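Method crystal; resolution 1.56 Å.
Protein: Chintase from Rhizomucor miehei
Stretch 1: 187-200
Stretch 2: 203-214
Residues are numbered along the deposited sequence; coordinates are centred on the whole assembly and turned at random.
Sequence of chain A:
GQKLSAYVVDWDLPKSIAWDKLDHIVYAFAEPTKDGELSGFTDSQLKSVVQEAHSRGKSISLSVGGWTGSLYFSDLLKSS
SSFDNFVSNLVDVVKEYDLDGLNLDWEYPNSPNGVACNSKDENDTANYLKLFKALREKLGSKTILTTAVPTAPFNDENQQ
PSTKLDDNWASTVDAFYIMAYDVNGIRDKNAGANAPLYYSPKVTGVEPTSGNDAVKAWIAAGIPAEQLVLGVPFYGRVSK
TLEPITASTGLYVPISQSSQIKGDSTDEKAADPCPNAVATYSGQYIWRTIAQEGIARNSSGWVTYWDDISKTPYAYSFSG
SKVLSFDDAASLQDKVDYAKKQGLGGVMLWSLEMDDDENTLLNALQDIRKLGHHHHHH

Stretch 1 (187-200) RDKNAGANAPLYYS
Stretch 2 203-214: VTGVEPTSGNDA

At the apolar centre lies Tyr199, whose CA-to-CB bond points toward stretch 2 and whose t rotamer (chi1 161°, chi2 76°) carries the ring against Val203, Val206 and Pro208. Pro208 CA sits over one ring face, 3.5 Å from the Tyr199 ring centroid and 12° off the normal, a CH-pi contact, with Pro208 CB also 3.6 Å from Tyr199 CE2; the proline pucker is C-gamma endo. At the ring edge, Val206 (m) places CG2 3.7 Å from Tyr199 CE1, while its CG1 lies 3.4 Å from Ala191 O, a buried carbonyl without a polar partner. A tyrosine serves here because its flat ring packs and its tip bonds: Tyr199 OH donates to Val203 O at 3.1 Å.

Stretch 1 has no regular helix or strand; stretch 2 is loop or turn until a helix begins at Gly211. The direction changes along the contact: Asp188–Val206 and Lys189–Gly205 are in antiparallel register (CA to CA 5.3 and 4.9 Å), Pro196–Ser210 and Leu197–Gly211 in parallel (5.0 and 4.7 Å). Together they bury 848 Å². Where the chain turns back, Val203 N donates to Ser200 O at 3.0 Å.

At the helix start, extended Ser210 (phi/psi -176/179, p) is the N-cap: its OG accepts from Asp213 N at 3.1 Å and donates to Asp213 OD2 at 2.6 Å. Stretch 1 satisfies the first two amides of the helix, Gly211 N donating to Pro196 O and Asn212 N to Leu197 O, both 2.9 Å. Water 1 accepts from Tyr199 N (3.0 Å) and Asn212 ND2 (2.9 Å) and donates to Asp213 OD2 (2.8 Å).

At the other end, Asn190 (m, chi2 -41°) binds twice, N to Gly205 O at 3.0 Å and ND2 to Thr204 O at 2.9 Å. The positive phi at Gly205 (81/12) by itself favours glycine; an ideal CB would lie 2.3 Å from Asn190 ND2, a clash. Beside it, Asp188 (m) OD1 and Glu207 (m, m) OE2 approach to 2.6 Å.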

# COMPACT_ATOMS: atom_id res chain seq x y z
N ARG A 187 -4.55 -16.87 2.83
CA ARG A 187 -4.17 -17.28 4.18
C ARG A 187 -5.40 -17.35 5.08
O ARG A 187 -5.32 -17.80 6.22
CB ARG A 187 -3.11 -16.33 4.77
CG ARG A 187 -1.68 -16.64 4.33
CD ARG A 187 -0.74 -15.46 4.56
NE ARG A 187 -0.36 -14.82 3.29
CZ ARG A 187 -0.28 -13.50 3.11
NH1 ARG A 187 -0.54 -12.67 4.11
NH2 ARG A 187 0.06 -13.02 1.93
N ASP A 188 -6.53 -16.92 4.55
CA ASP A 188 -7.79 -16.94 5.29
C ASP A 188 -8.75 -18.01 4.78
O ASP A 188 -8.78 -18.31 3.59
CB ASP A 188 -8.46 -15.58 5.17
CG ASP A 188 -7.61 -14.49 5.75
OD1 ASP A 188 -7.50 -14.46 6.99
OD2 ASP A 188 -7.05 -13.69 4.98
N LYS A 189 -9.52 -18.58 5.71
CA LYS A 189 -10.50 -19.62 5.38
C LYS A 189 -11.66 -19.13 4.51
O LYS A 189 -12.15 -19.86 3.65
CB LYS A 189 -11.05 -20.23 6.67
CG LYS A 189 -10.07 -21.15 7.40
CD LYS A 189 -10.23 -22.60 6.96
CE LYS A 189 -9.23 -23.52 7.65
NZ LYS A 189 -7.84 -23.27 7.17
N ASN A 190 -12.09 -17.89 4.73
CA ASN A 190 -13.19 -17.29 4.00
C ASN A 190 -12.71 -16.13 3.15
O ASN A 190 -11.68 -15.52 3.44
CB ASN A 190 -14.27 -16.78 4.96
CG ASN A 190 -14.97 -17.89 5.71
OD1 ASN A 190 -15.27 -18.93 5.13
ND2 ASN A 190 -15.24 -17.67 6.99
N ALA A 191 -13.47 -15.83 2.10
CA ALA A 191 -13.24 -14.59 1.37
C ALA A 191 -13.49 -13.41 2.30
O ALA A 191 -14.31 -13.48 3.21
CB ALA A 191 -14.18 -14.51 0.18
N GLY A 192 -12.78 -12.32 2.06
CA GLY A 192 -13.03 -11.09 2.78
C GLY A 192 -12.72 -9.95 1.84
O GLY A 192 -12.31 -10.17 0.71
N ALA A 193 -12.89 -8.72 2.30
CA ALA A 193 -12.62 -7.59 1.42
C ALA A 193 -11.11 -7.35 1.25
O ALA A 193 -10.31 -7.60 2.16
CB ALA A 193 -13.32 -6.33 1.91
N ASN A 194 -10.74 -6.85 0.07
CA ASN A 194 -9.36 -6.46 -0.18
C ASN A 194 -8.99 -5.28 0.71
O ASN A 194 -7.92 -5.23 1.31
CB ASN A 194 -9.21 -6.06 -1.65
CG ASN A 194 -7.82 -5.60 -1.99
OD1 ASN A 194 -6.83 -6.17 -1.53
ND2 ASN A 194 -7.73 -4.56 -2.82
N ALA A 195 -9.90 -4.32 0.75
CA ALA A 195 -9.67 -3.09 1.49
C ALA A 195 -10.91 -2.73 2.28
O ALA A 195 -11.55 -1.73 2.01
CB ALA A 195 -9.32 -1.98 0.53
N PRO A 196 -11.25 -3.56 3.28
CA PRO A 196 -12.45 -3.26 4.05
C PRO A 196 -12.28 -1.96 4.81
O PRO A 196 -11.19 -1.69 5.32
CB PRO A 196 -12.52 -4.42 5.05
CG PRO A 196 -11.11 -4.92 5.17
CD PRO A 196 -10.48 -4.70 3.83
N LEU A 197 -13.34 -1.17 4.88
CA LEU A 197 -13.29 0.04 5.70
C LEU A 197 -13.53 -0.35 7.15
O LEU A 197 -12.96 0.23 8.06
CB LEU A 197 -14.33 1.04 5.22
CG LEU A 197 -14.38 2.36 6.00
CD1 LEU A 197 -13.03 3.04 5.98
CD2 LEU A 197 -15.44 3.26 5.39
N TYR A 198 -14.37 -1.37 7.35
CA TYR A 198 -14.63 -1.90 8.68
C TYR A 198 -14.49 -3.41 8.73
O TYR A 198 -14.61 -4.09 7.71
CB TYR A 198 -16.05 -1.53 9.15
CG TYR A 198 -16.32 -0.05 9.19
CD1 TYR A 198 -15.86 0.72 10.25
CD2 TYR A 198 -17.03 0.58 8.18
CE1 TYR A 198 -16.10 2.07 10.30
CE2 TYR A 198 -17.27 1.93 8.22
CZ TYR A 198 -16.81 2.67 9.29
OH TYR A 198 -17.05 4.02 9.35
N TYR A 199 -14.24 -3.91 9.94
CA TYR A 199 -14.24 -5.33 10.23
C TYR A 199 -15.13 -5.57 11.43
O TYR A 199 -15.02 -4.87 12.44
CB TYR A 199 -12.84 -5.85 10.53
CG TYR A 199 -12.86 -7.17 11.27
CD1 TYR A 199 -13.16 -8.35 10.59
CD2 TYR A 199 -12.63 -7.24 12.63
CE1 TYR A 199 -13.21 -9.56 11.25
CE2 TYR A 199 -12.67 -8.46 13.31
CZ TYR A 199 -12.96 -9.61 12.60
OH TYR A 199 -13.02 -10.83 13.25
N SER A 200 -15.96 -6.58 11.33
CA SER A 200 -16.81 -6.94 12.44
C SER A 200 -16.37 -8.25 13.03
O SER A 200 -16.18 -9.20 12.37
CB SER A 200 -18.26 -7.10 12.00
OG SER A 200 -19.02 -7.78 12.94
N VAL A 203 -17.72 -11.76 12.11
CA VAL A 203 -17.24 -12.47 10.92
C VAL A 203 -15.94 -13.21 11.22
O VAL A 203 -14.94 -12.59 11.56
CB VAL A 203 -16.98 -11.49 9.75
CG1 VAL A 203 -16.51 -12.24 8.52
CG2 VAL A 203 -18.22 -10.68 9.44
N THR A 204 -15.97 -14.54 11.10
CA THR A 204 -14.77 -15.33 11.34
C THR A 204 -14.13 -15.74 10.02
O THR A 204 -14.74 -15.61 8.96
CB THR A 204 -15.07 -16.59 12.17
OG1 THR A 204 -16.14 -17.31 11.56
CG2 THR A 204 -15.45 -16.21 13.59
N GLY A 205 -12.89 -16.22 10.09
CA GLY A 205 -12.23 -16.75 8.91
C GLY A 205 -11.61 -15.70 8.02
O GLY A 205 -11.23 -16.00 6.88
N VAL A 206 -11.51 -14.47 8.52
CA VAL A 206 -10.86 -13.40 7.78
C VAL A 206 -9.92 -12.68 8.73
O VAL A 206 -9.94 -12.93 9.94
CB VAL A 206 -11.87 -12.38 7.20
CG1 VAL A 206 -12.86 -13.08 6.25
CG2 VAL A 206 -12.61 -11.66 8.31
N GLU A 207 -9.09 -11.79 8.20
CA GLU A 207 -8.20 -11.00 9.05
C GLU A 207 -9.01 -9.99 9.84
O GLU A 207 -9.88 -9.33 9.29
CB GLU A 207 -7.16 -10.28 8.20
CG GLU A 207 -6.24 -11.21 7.44
CD GLU A 207 -5.44 -12.12 8.34
OE1 GLU A 207 -4.81 -11.63 9.30
OE2 GLU A 207 -5.43 -13.35 8.11
N PRO A 208 -8.72 -9.87 11.14
CA PRO A 208 -9.49 -8.99 12.01
C PRO A 208 -9.00 -7.54 11.94
O PRO A 208 -8.66 -6.94 12.97
CB PRO A 208 -9.22 -9.57 13.39
CG PRO A 208 -7.82 -10.06 13.29
CD PRO A 208 -7.71 -10.63 11.89
N THR A 209 -8.98 -6.98 10.73
CA THR A 209 -8.59 -5.59 10.58
C THR A 209 -9.24 -4.95 9.36
O THR A 209 -9.93 -5.61 8.59
CB THR A 209 -7.04 -5.41 10.56
OG1 THR A 209 -6.72 -4.02 10.65
CG2 THR A 209 -6.44 -5.99 9.29
N SER A 210 -9.01 -3.66 9.20
CA SER A 210 -9.67 -2.85 8.19
C SER A 210 -9.05 -1.48 8.27
O SER A 210 -8.16 -1.24 9.11
CB SER A 210 -11.16 -2.73 8.52
OG SER A 210 -11.33 -2.04 9.76
N GLY A 211 -9.50 -0.57 7.41
CA GLY A 211 -9.04 0.81 7.47
C GLY A 211 -9.30 1.40 8.85
O GLY A 211 -8.41 1.99 9.47
N ASN A 212 -10.52 1.22 9.34
CA ASN A 212 -10.90 1.73 10.65
C ASN A 212 -10.07 1.13 11.78
O ASN A 212 -9.56 1.86 12.62
CB ASN A 212 -12.39 1.51 10.90
CG ASN A 212 -12.80 1.87 12.32
OD1 ASN A 212 -12.71 3.03 12.73
ND2 ASN A 212 -13.27 0.88 13.07
N ASP A 213 -9.93 -0.19 11.79
CA ASP A 213 -9.17 -0.84 12.86
C ASP A 213 -7.71 -0.42 12.83
O ASP A 213 -7.08 -0.21 13.87
CB ASP A 213 -9.29 -2.36 12.75
CG ASP A 213 -10.68 -2.86 13.08
OD1 ASP A 213 -11.03 -2.91 14.27
OD2 ASP A 213 -11.42 -3.20 12.14
N ALA A 214 -7.17 -0.28 11.62
CA ALA A 214 -5.78 0.14 11.46
C ALA A 214 -5.57 1.56 11.98
O ALA A 214 -4.62 1.83 12.72
CB ALA A 214 -5.37 0.04 9.99
O HOH W 1 -13.83 -1.81 12.10
O HOH W 2 -13.39 -4.21 14.65